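Local coordinates for integron cassette protein Vpc_cass2 (Vibrio paracholerae, PDB 3JRT) that is of unknown function but folds as an all-helical protein encoded by a mobile integron gene cassette, in an assembly of two chains, at residues 100-114 with 174-188. Numbering follows the deposited sequence.
Sequences IPGHNHIRGVYNNEI and SESLVGVIELLRDAV
Tyr110 OH donates a very short hydrogen bond, 2.5 Å, to Ser174 O; its exact length is uncertain at this resolution. The bond joins helix 104-116 to the turn before helix 177-188 in an all-helical fold. The two helix segments run roughly antiparallel, at 140°, with axes 10.3 Å apart. The Tyr110 ring lies against the start of the second helix. Its CG is anti to the carbonyl carbon (chi1 -78°), beside the backbone N. The ring edge reaches Ser174 O, and Tyr110 CE1 comes near Leu177 N. Val180 CG2 sits over one face of the Tyr110 ring, 4.0 Å from its centroid, a CH-pi contact. Trp162 of helix 157-163 meets the same tyrosine with its ring plane only slightly tilted. The Ser176 side chain caps the helix, OG accepting from Gly179 N. Ile106 CG1 is tight against Val180 CG2 at 3.5 Å, and the two side chains meet tip to tip. One turn on from Val180, Leu184 CD1 lies 3.9 Å from Arg107 CD, and the two side chains cross at about a right angle. Arg107 bends at chi3, and its NH1 bonds to Asn89 OD1 of helix 64-91. At the far end Ile100 CD1 packs on Ala187 and Val188. Leu183 CD2 rests over a face of the His103 ring, offset toward the rim, 3.7 Å from His103 CD2.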
ATOM      1  N   ILE A 100      -4.747  31.406   1.321  1.00125.68           N
ATOM      2  CA  ILE A 100      -3.516  30.675   1.601  1.00124.79           C
ATOM      3  C   ILE A 100      -2.336  30.946   0.656  1.00121.74           C
ATOM      4  O   ILE A 100      -1.195  30.649   1.012  1.00120.79           O
ATOM      5  CB  ILE A 100      -3.773  29.157   1.641  1.00129.13           C
ATOM      6  CG1 ILE A 100      -4.582  28.793   2.882  1.00136.16           C
ATOM      7  CG2 ILE A 100      -2.466  28.377   1.648  1.00124.99           C
ATOM      8  CD1 ILE A 100      -4.790  27.299   3.049  1.00134.74           C
ATOM      9  N   PRO A 101      -2.585  31.513  -0.512  1.00119.14           N
ATOM     10  CA  PRO A 101      -1.546  31.621  -1.540  1.00113.13           C
ATOM     11  C   PRO A 101      -0.148  32.026  -1.063  1.00110.09           C
ATOM     12  O   PRO A 101       0.798  31.929  -1.825  1.00106.66           O
ATOM     13  CB  PRO A 101      -2.144  32.627  -2.506  1.00117.20           C
ATOM     14  CG  PRO A 101      -3.595  32.333  -2.454  1.00115.26           C
ATOM     15  CD  PRO A 101      -3.905  31.888  -1.046  1.00117.97           C
ATOM     16  N   GLY A 102      -0.010  32.432   0.185  1.00110.40           N
ATOM     17  CA  GLY A 102       1.301  32.681   0.763  1.00111.84           C
ATOM     18  C   GLY A 102       2.259  31.504   0.629  1.00111.84           C
ATOM     19  O   GLY A 102       3.465  31.667   0.807  1.00115.53           O
ATOM     20  N   HIS A 103       1.727  30.320   0.321  1.00106.77           N
ATOM     21  CA  HIS A 103       2.549  29.118   0.130  1.00103.42           C
ATOM     22  C   HIS A 103       2.473  28.593  -1.297  1.00105.18           C
ATOM     23  O   HIS A 103       3.016  27.535  -1.610  1.00 98.91           O
ATOM     24  CB  HIS A 103       2.127  28.001   1.089  1.00 91.57           C
ATOM     25  CG  HIS A 103       2.302  28.348   2.532  1.00 96.83           C
ATOM     26  ND1 HIS A 103       1.276  28.257   3.448  1.00101.37           N
ATOM     27  CD2 HIS A 103       3.380  28.798   3.216  1.00101.67           C
ATOM     28  CE1 HIS A 103       1.718  28.628   4.638  1.00103.17           C
ATOM     29  NE2 HIS A 103       2.990  28.965   4.523  1.00104.20           N
ATOM     30  N   ASN A 104       1.790  29.340  -2.155  1.00111.84           N
ATOM     31  CA  ASN A 104       1.577  28.947  -3.541  1.00114.67           C
ATOM     32  C   ASN A 104       2.828  28.382  -4.242  1.00107.64           C
ATOM     33  O   ASN A 104       2.730  27.558  -5.155  1.00 98.94           O
ATOM     34  CB  ASN A 104       1.023  30.146  -4.316  1.00126.21           C
ATOM     35  CG  ASN A 104       0.038  29.746  -5.390  1.00132.15           C
ATOM     36  OD1 ASN A 104       0.201  28.722  -6.045  1.00131.79           O
ATOM     37  ND2 ASN A 104      -0.990  30.564  -5.584  1.00137.77           N
ATOM     38  N   HIS A 105       4.005  28.822  -3.808  1.00105.75           N
ATOM     39  CA  HIS A 105       5.244  28.488  -4.508  1.00105.39           C
ATOM     40  C   HIS A 105       5.886  27.195  -4.033  1.00103.02           C
ATOM     41  O   HIS A 105       6.226  26.331  -4.842  1.00104.81           O
ATOM     42  CB  HIS A 105       6.256  29.628  -4.385  1.00106.08           C
ATOM     43  CG  HIS A 105       7.650  29.241  -4.765  1.00105.54           C
ATOM     44  ND1 HIS A 105       8.161  29.443  -6.029  1.00103.30           N
ATOM     45  CD2 HIS A 105       8.642  28.663  -4.047  1.00105.15           C
ATOM     46  CE1 HIS A 105       9.409  29.011  -6.073  1.00102.43           C
ATOM     47  NE2 HIS A 105       9.725  28.532  -4.883  1.00107.12           N
ATOM     48  N   ILE A 106       6.073  27.073  -2.723  1.00 96.72           N
ATOM     49  CA  ILE A 106       6.682  25.876  -2.166  1.00 87.45           C
ATOM     50  C   ILE A 106       5.864  24.669  -2.594  1.00 85.24           C
ATOM     51  O   ILE A 106       6.397  23.587  -2.819  1.00 84.44           O
ATOM     52  CB  ILE A 106       6.746  25.934  -0.628  1.00 82.91           C
ATOM     53  CG1 ILE A 106       7.593  24.783  -0.082  1.00 80.48           C
ATOM     54  CG2 ILE A 106       5.350  25.905  -0.027  1.00 74.61           C
ATOM     55  CD1 ILE A 106       9.030  24.811  -0.554  1.00 87.08           C
ATOM     56  N   ARG A 107       4.558  24.874  -2.718  1.00 83.44           N
ATOM     57  CA  ARG A 107       3.646  23.808  -3.095  1.00 79.65           C
ATOM     58  C   ARG A 107       3.911  23.326  -4.512  1.00 77.07           C
ATOM     59  O   ARG A 107       3.935  22.130  -4.775  1.00 84.26           O
ATOM     60  CB  ARG A 107       2.200  24.274  -2.940  1.00 77.32           C
ATOM     61  CG  ARG A 107       1.165  23.296  -3.458  1.00 70.09           C
ATOM     62  CD  ARG A 107      -0.236  23.764  -3.100  1.00 69.11           C
ATOM     63  NE  ARG A 107      -0.486  25.129  -3.550  1.00 74.52           N
ATOM     64  CZ  ARG A 107      -1.068  25.437  -4.701  1.00 78.87           C
ATOM     65  NH1 ARG A 107      -1.464  24.474  -5.522  1.00 78.28           N
ATOM     66  NH2 ARG A 107      -1.252  26.709  -5.028  1.00 81.25           N
ATOM     67  N   GLY A 108       4.124  24.259  -5.424  1.00 79.70           N
ATOM     68  CA  GLY A 108       4.412  23.907  -6.801  1.00 87.36           C
ATOM     69  C   GLY A 108       5.772  23.257  -6.948  1.00 85.37           C
ATOM     70  O   GLY A 108       5.992  22.449  -7.853  1.00 83.28           O
ATOM     71  N   VAL A 109       6.688  23.613  -6.053  1.00 83.94           N
ATOM     72  CA  VAL A 109       8.031  23.047  -6.075  1.00 82.72           C
ATOM     73  C   VAL A 109       7.965  21.553  -5.792  1.00 76.36           C
ATOM     74  O   VAL A 109       8.495  20.737  -6.546  1.00 72.16           O
ATOM     75  CB  VAL A 109       8.938  23.708  -5.034  1.00 85.32           C
ATOM     76  CG1 VAL A 109      10.209  22.893  -4.853  1.00 83.85           C
ATOM     77  CG2 VAL A 109       9.256  25.146  -5.445  1.00 92.61           C
ATOM     78  N   TYR A 110       7.297  21.197  -4.704  1.00 70.96           N
ATOM     79  CA  TYR A 110       7.139  19.797  -4.356  1.00 63.45           C
ATOM     80  C   TYR A 110       6.287  19.073  -5.392  1.00 65.74           C
ATOM     81  O   TYR A 110       6.586  17.948  -5.782  1.00 65.88           O
ATOM     82  CB  TYR A 110       6.607  19.650  -2.932  1.00 56.60           C
ATOM     83  CG  TYR A 110       7.712  19.866  -1.931  1.00 55.26           C
ATOM     84  CD1 TYR A 110       8.319  18.800  -1.299  1.00 57.80           C
ATOM     85  CD2 TYR A 110       8.191  21.132  -1.672  1.00 60.34           C
ATOM     86  CE1 TYR A 110       9.354  18.999  -0.402  1.00 62.29           C
ATOM     87  CE2 TYR A 110       9.219  21.343  -0.782  1.00 66.26           C
ATOM     88  CZ  TYR A 110       9.799  20.276  -0.150  1.00 66.92           C
ATOM     89  OH  TYR A 110      10.833  20.498   0.734  1.00 70.24           O
ATOM     90  N   ASN A 111       5.252  19.743  -5.876  1.00 68.82           N
ATOM     91  CA  ASN A 111       4.465  19.185  -6.960  1.00 68.88           C
ATOM     92  C   ASN A 111       5.364  18.830  -8.144  1.00 67.57           C
ATOM     93  O   ASN A 111       5.216  17.773  -8.762  1.00 62.19           O
ATOM     94  CB  ASN A 111       3.363  20.164  -7.375  1.00 73.62           C
ATOM     95  CG  ASN A 111       2.386  19.557  -8.360  1.00 72.19           C
ATOM     96  OD1 ASN A 111       2.666  19.457  -9.555  1.00 83.29           O
ATOM     97  ND2 ASN A 111       1.240  19.144  -7.866  1.00 67.43           N
ATOM     98  N   ASN A 112       6.326  19.696  -8.437  1.00 76.71           N
ATOM     99  CA  ASN A 112       7.168  19.501  -9.611  1.00 83.93           C
ATOM    100  C   ASN A 112       8.196  18.387  -9.441  1.00 75.39           C
ATOM    101  O   ASN A 112       8.436  17.593 -10.359  1.00 68.50           O
ATOM    102  CB  ASN A 112       7.859  20.800 -10.003  1.00 97.16           C
ATOM    103  CG  ASN A 112       8.289  20.803 -11.450  1.00114.21           C
ATOM    104  OD1 ASN A 112       7.600  20.254 -12.312  1.00118.32           O
ATOM    105  ND2 ASN A 112       9.432  21.418 -11.729  1.00121.92           N
ATOM    106  N   GLU A 113       8.807  18.338  -8.265  1.00 68.76           N
ATOM    107  CA  GLU A 113       9.748  17.279  -7.947  1.00 68.96           C
ATOM    108  C   GLU A 113       9.119  15.912  -8.206  1.00 66.79           C
ATOM    109  O   GLU A 113       9.700  15.056  -8.874  1.00 70.04           O
ATOM    110  CB  GLU A 113      10.162  17.387  -6.489  1.00 74.54           C
ATOM    111  CG  GLU A 113      10.814  18.706  -6.143  1.00 87.25           C
ATOM    112  CD  GLU A 113      12.255  18.764  -6.581  1.00104.87           C
ATOM    113  OE1 GLU A 113      13.095  19.162  -5.747  1.00113.47           O
ATOM    114  OE2 GLU A 113      12.552  18.407  -7.746  1.00107.42           O
ATOM    115  N   ILE A 114       7.915  15.719  -7.686  1.00 55.59           N
ATOM    116  CA  ILE A 114       7.214  14.458  -7.874  1.00 57.19           C
ATOM    117  C   ILE A 114       7.000  14.084  -9.341  1.00 62.82           C
ATOM    118  O   ILE A 114       7.246  12.945  -9.734  1.00 57.87           O
ATOM    119  CB  ILE A 114       5.873  14.460  -7.147  1.00 53.61           C
ATOM    120  CG1 ILE A 114       6.104  14.425  -5.630  1.00 56.89           C
ATOM    121  CG2 ILE A 114       5.063  13.275  -7.591  1.00 54.22           C
ATOM    122  CD1 ILE A 114       4.892  14.915  -4.788  1.00 45.76           C
ATOM    123  N   SER A 174       9.576  23.786   5.116  1.00 84.48           N
ATOM    124  CA  SER A 174       9.721  23.966   3.677  1.00 84.58           C
ATOM    125  C   SER A 174      10.606  22.877   3.092  1.00 72.84           C
ATOM    126  O   SER A 174      10.665  22.700   1.877  1.00 70.72           O
ATOM    127  CB  SER A 174      10.366  25.320   3.374  1.00 91.84           C
ATOM    128  OG  SER A 174       9.671  26.364   4.024  1.00105.07           O
ATOM    129  N   GLU A 175      11.300  22.153   3.962  1.00 63.62           N
ATOM    130  CA  GLU A 175      12.367  21.275   3.514  1.00 68.29           C
ATOM    131  C   GLU A 175      11.952  19.812   3.390  1.00 72.95           C
ATOM    132  O   GLU A 175      12.792  18.957   3.109  1.00 74.87           O
ATOM    133  CB  GLU A 175      13.590  21.429   4.425  1.00 74.75           C
ATOM    134  CG  GLU A 175      14.097  22.866   4.505  1.00 87.51           C
ATOM    135  CD  GLU A 175      15.551  23.014   4.106  1.00 98.65           C
ATOM    136  OE1 GLU A 175      16.252  21.984   3.984  1.00101.01           O
ATOM    137  OE2 GLU A 175      15.996  24.168   3.915  1.00109.22           O
ATOM    138  N   SER A 176      10.666  19.525   3.592  1.00 66.70           N
ATOM    139  CA  SER A 176      10.159  18.174   3.384  1.00 59.61           C
ATOM    140  C   SER A 176       8.716  18.176   2.897  1.00 59.72           C
ATOM    141  O   SER A 176       7.941  19.077   3.202  1.00 63.22           O
ATOM    142  CB  SER A 176      10.302  17.317   4.651  1.00 54.97           C
ATOM    143  OG  SER A 176       9.289  17.604   5.600  1.00 53.78           O
ATOM    144  N   LEU A 177       8.370  17.151   2.130  1.00 55.38           N
ATOM    145  CA  LEU A 177       7.029  16.972   1.611  1.00 48.62           C
ATOM    146  C   LEU A 177       5.985  17.006   2.720  1.00 52.61           C
ATOM    147  O   LEU A 177       4.990  17.704   2.620  1.00 52.21           O
ATOM    148  CB  LEU A 177       6.937  15.633   0.884  1.00 42.41           C
ATOM    149  CG  LEU A 177       5.620  15.349   0.166  1.00 44.60           C
ATOM    150  CD1 LEU A 177       5.209  16.575  -0.626  1.00 43.05           C
ATOM    151  CD2 LEU A 177       5.758  14.136  -0.749  1.00 42.83           C
ATOM    152  N   VAL A 178       6.238  16.294   3.786  1.00 51.95           N
ATOM    153  CA  VAL A 178       5.297  16.200   4.857  1.00 52.72           C
ATOM    154  C   VAL A 178       5.167  17.528   5.586  1.00 57.39           C
ATOM    155  O   VAL A 178       4.102  17.895   5.977  1.00 55.82           O
ATOM    156  CB  VAL A 178       5.664  15.071   5.815  1.00 20.00           C
ATOM    157  CG1 VAL A 178       5.128  15.326   7.136  1.00 20.00           C
ATOM    158  CG2 VAL A 178       5.158  13.794   5.322  1.00 20.00           C
ATOM    159  N   GLY A 179       6.253  18.251   5.747  1.00 53.71           N
ATOM    160  CA  GLY A 179       6.214  19.563   6.372  1.00 57.09           C
ATOM    161  C   GLY A 179       5.400  20.540   5.545  1.00 63.41           C
ATOM    162  O   GLY A 179       4.622  21.329   6.081  1.00 64.81           O
ATOM    163  N   VAL A 180       5.572  20.472   4.230  1.00 58.48           N
ATOM    164  CA  VAL A 180       4.822  21.312   3.315  1.00 61.37           C
ATOM    165  C   VAL A 180       3.350  20.945   3.356  1.00 60.97           C
ATOM    166  O   VAL A 180       2.485  21.814   3.309  1.00 64.91           O
ATOM    167  CB  VAL A 180       5.371  21.204   1.874  1.00 58.80           C
ATOM    168  CG1 VAL A 180       4.373  21.728   0.873  1.00 54.03           C
ATOM    169  CG2 VAL A 180       6.696  21.964   1.760  1.00 56.21           C
ATOM    170  N   ILE A 181       3.061  19.656   3.464  1.00 49.44           N
ATOM    171  CA  ILE A 181       1.678  19.231   3.449  1.00 48.44           C
ATOM    172  C   ILE A 181       1.026  19.672   4.749  1.00 55.58           C
ATOM    173  O   ILE A 181      -0.160  19.986   4.772  1.00 49.29           O
ATOM    174  CB  ILE A 181       1.530  17.713   3.244  1.00 52.22           C
ATOM    175  CG1 ILE A 181       1.896  17.332   1.807  1.00 45.67           C
ATOM    176  CG2 ILE A 181       0.091  17.261   3.569  1.00 49.69           C
ATOM    177  CD1 ILE A 181       1.899  15.863   1.563  1.00 40.41           C
ATOM    178  N   GLU A 182       1.820  19.706   5.821  1.00 58.42           N
ATOM    179  CA  GLU A 182       1.380  20.212   7.116  1.00 60.84           C
ATOM    180  C   GLU A 182       1.181  21.738   7.093  1.00 72.28           C
ATOM    181  O   GLU A 182       0.287  22.271   7.752  1.00 72.24           O
ATOM    182  CB  GLU A 182       2.393  19.821   8.189  1.00 69.15           C
ATOM    183  CG  GLU A 182       1.990  20.202   9.597  1.00 89.07           C
ATOM    184  CD  GLU A 182       2.798  19.467  10.650  1.00 99.52           C
ATOM    185  OE1 GLU A 182       3.692  18.679  10.271  1.00101.42           O
ATOM    186  OE2 GLU A 182       2.537  19.679  11.856  1.00102.84           O
ATOM    187  N   LEU A 183       2.018  22.434   6.327  1.00 74.58           N
ATOM    188  CA  LEU A 183       1.880  23.874   6.137  1.00 69.78           C
ATOM    189  C   LEU A 183       0.507  24.201   5.578  1.00 73.89           C
ATOM    190  O   LEU A 183      -0.127  25.186   5.981  1.00 82.24           O
ATOM    191  CB  LEU A 183       2.939  24.381   5.163  1.00 69.94           C
ATOM    192  CG  LEU A 183       3.896  25.458   5.656  1.00 80.48           C
ATOM    193  CD1 LEU A 183       4.515  25.059   6.981  1.00 76.52           C
ATOM    194  CD2 LEU A 183       4.967  25.721   4.606  1.00 89.20           C
ATOM    195  N   LEU A 184       0.057  23.374   4.637  1.00 68.16           N
ATOM    196  CA  LEU A 184      -1.242  23.568   3.997  1.00 69.92           C
ATOM    197  C   LEU A 184      -2.374  23.146   4.926  1.00 68.98           C
ATOM    198  O   LEU A 184      -3.327  23.895   5.126  1.00 66.51           O
ATOM    199  CB  LEU A 184      -1.331  22.789   2.684  1.00 61.54           C
ATOM    200  CG  LEU A 184      -0.150  22.958   1.732  1.00 61.42           C
ATOM    201  CD1 LEU A 184      -0.389  22.187   0.457  1.00 61.66           C
ATOM    202  CD2 LEU A 184       0.063  24.415   1.420  1.00 61.22           C
ATOM    203  N   ARG A 185      -2.272  21.953   5.509  1.00 64.25           N
ATOM    204  CA  ARG A 185      -3.337  21.493   6.388  1.00 69.19           C
ATOM    205  C   ARG A 185      -3.660  22.554   7.444  1.00 72.65           C
ATOM    206  O   ARG A 185      -4.800  22.974   7.570  1.00 74.13           O
ATOM    207  CB  ARG A 185      -2.994  20.165   7.063  1.00 60.83           C
ATOM    208  CG  ARG A 185      -4.166  19.596   7.879  1.00 63.52           C
ATOM    209  CD  ARG A 185      -3.675  18.701   8.992  1.00 71.93           C
ATOM    210  NE  ARG A 185      -2.655  19.371   9.789  1.00 80.93           N
ATOM    211  CZ  ARG A 185      -1.916  18.765  10.711  1.00 86.50           C
ATOM    212  NH1 ARG A 185      -2.095  17.474  10.953  1.00 82.85           N
ATOM    213  NH2 ARG A 185      -1.000  19.447  11.391  1.00 93.46           N
ATOM    214  N   ASP A 186      -2.637  22.981   8.180  1.00 71.75           N
ATOM    215  CA  ASP A 186      -2.773  23.960   9.248  1.00 74.81           C
ATOM    216  C   ASP A 186      -3.393  25.272   8.778  1.00 86.76           C
ATOM    217  O   ASP A 186      -4.115  25.931   9.525  1.00 91.17           O
ATOM    218  CB  ASP A 186      -1.408  24.256   9.868  1.00 81.16           C
ATOM    219  CG  ASP A 186      -0.930  23.156  10.785  1.00 87.88           C
ATOM    220  OD1 ASP A 186      -1.580  22.085  10.832  1.00 84.35           O
ATOM    221  OD2 ASP A 186       0.106  23.370  11.456  1.00 93.76           O
ATOM    222  N   ALA A 187      -3.088  25.672   7.552  1.00 83.62           N
ATOM    223  CA  ALA A 187      -3.681  26.881   7.012  1.00 79.11           C
ATOM    224  C   ALA A 187      -5.158  26.632   6.738  1.00 90.38           C
ATOM    225  O   ALA A 187      -6.020  27.425   7.130  1.00101.83           O
ATOM    226  CB  ALA A 187      -2.963  27.307   5.744  1.00 70.89           C
ATOM    227  N   VAL A 188      -5.445  25.522   6.067  1.00 87.09           N
ATOM    228  CA  VAL A 188      -6.816  25.152   5.741  1.00 90.79           C
ATOM    229  C   VAL A 188      -7.688  25.062   6.996  1.00 93.01           C
ATOM    230  O   VAL A 188      -8.881  25.356   6.953  1.00 99.44           O
ATOM    231  CB  VAL A 188      -6.863  23.839   4.937  1.00 90.53           C
ATOM    232  CG1 VAL A 188      -8.257  23.223   4.977  1.00 88.46           C
ATOM    233  CG2 VAL A 188      -6.408  24.092   3.501  1.00 86.43           C
TER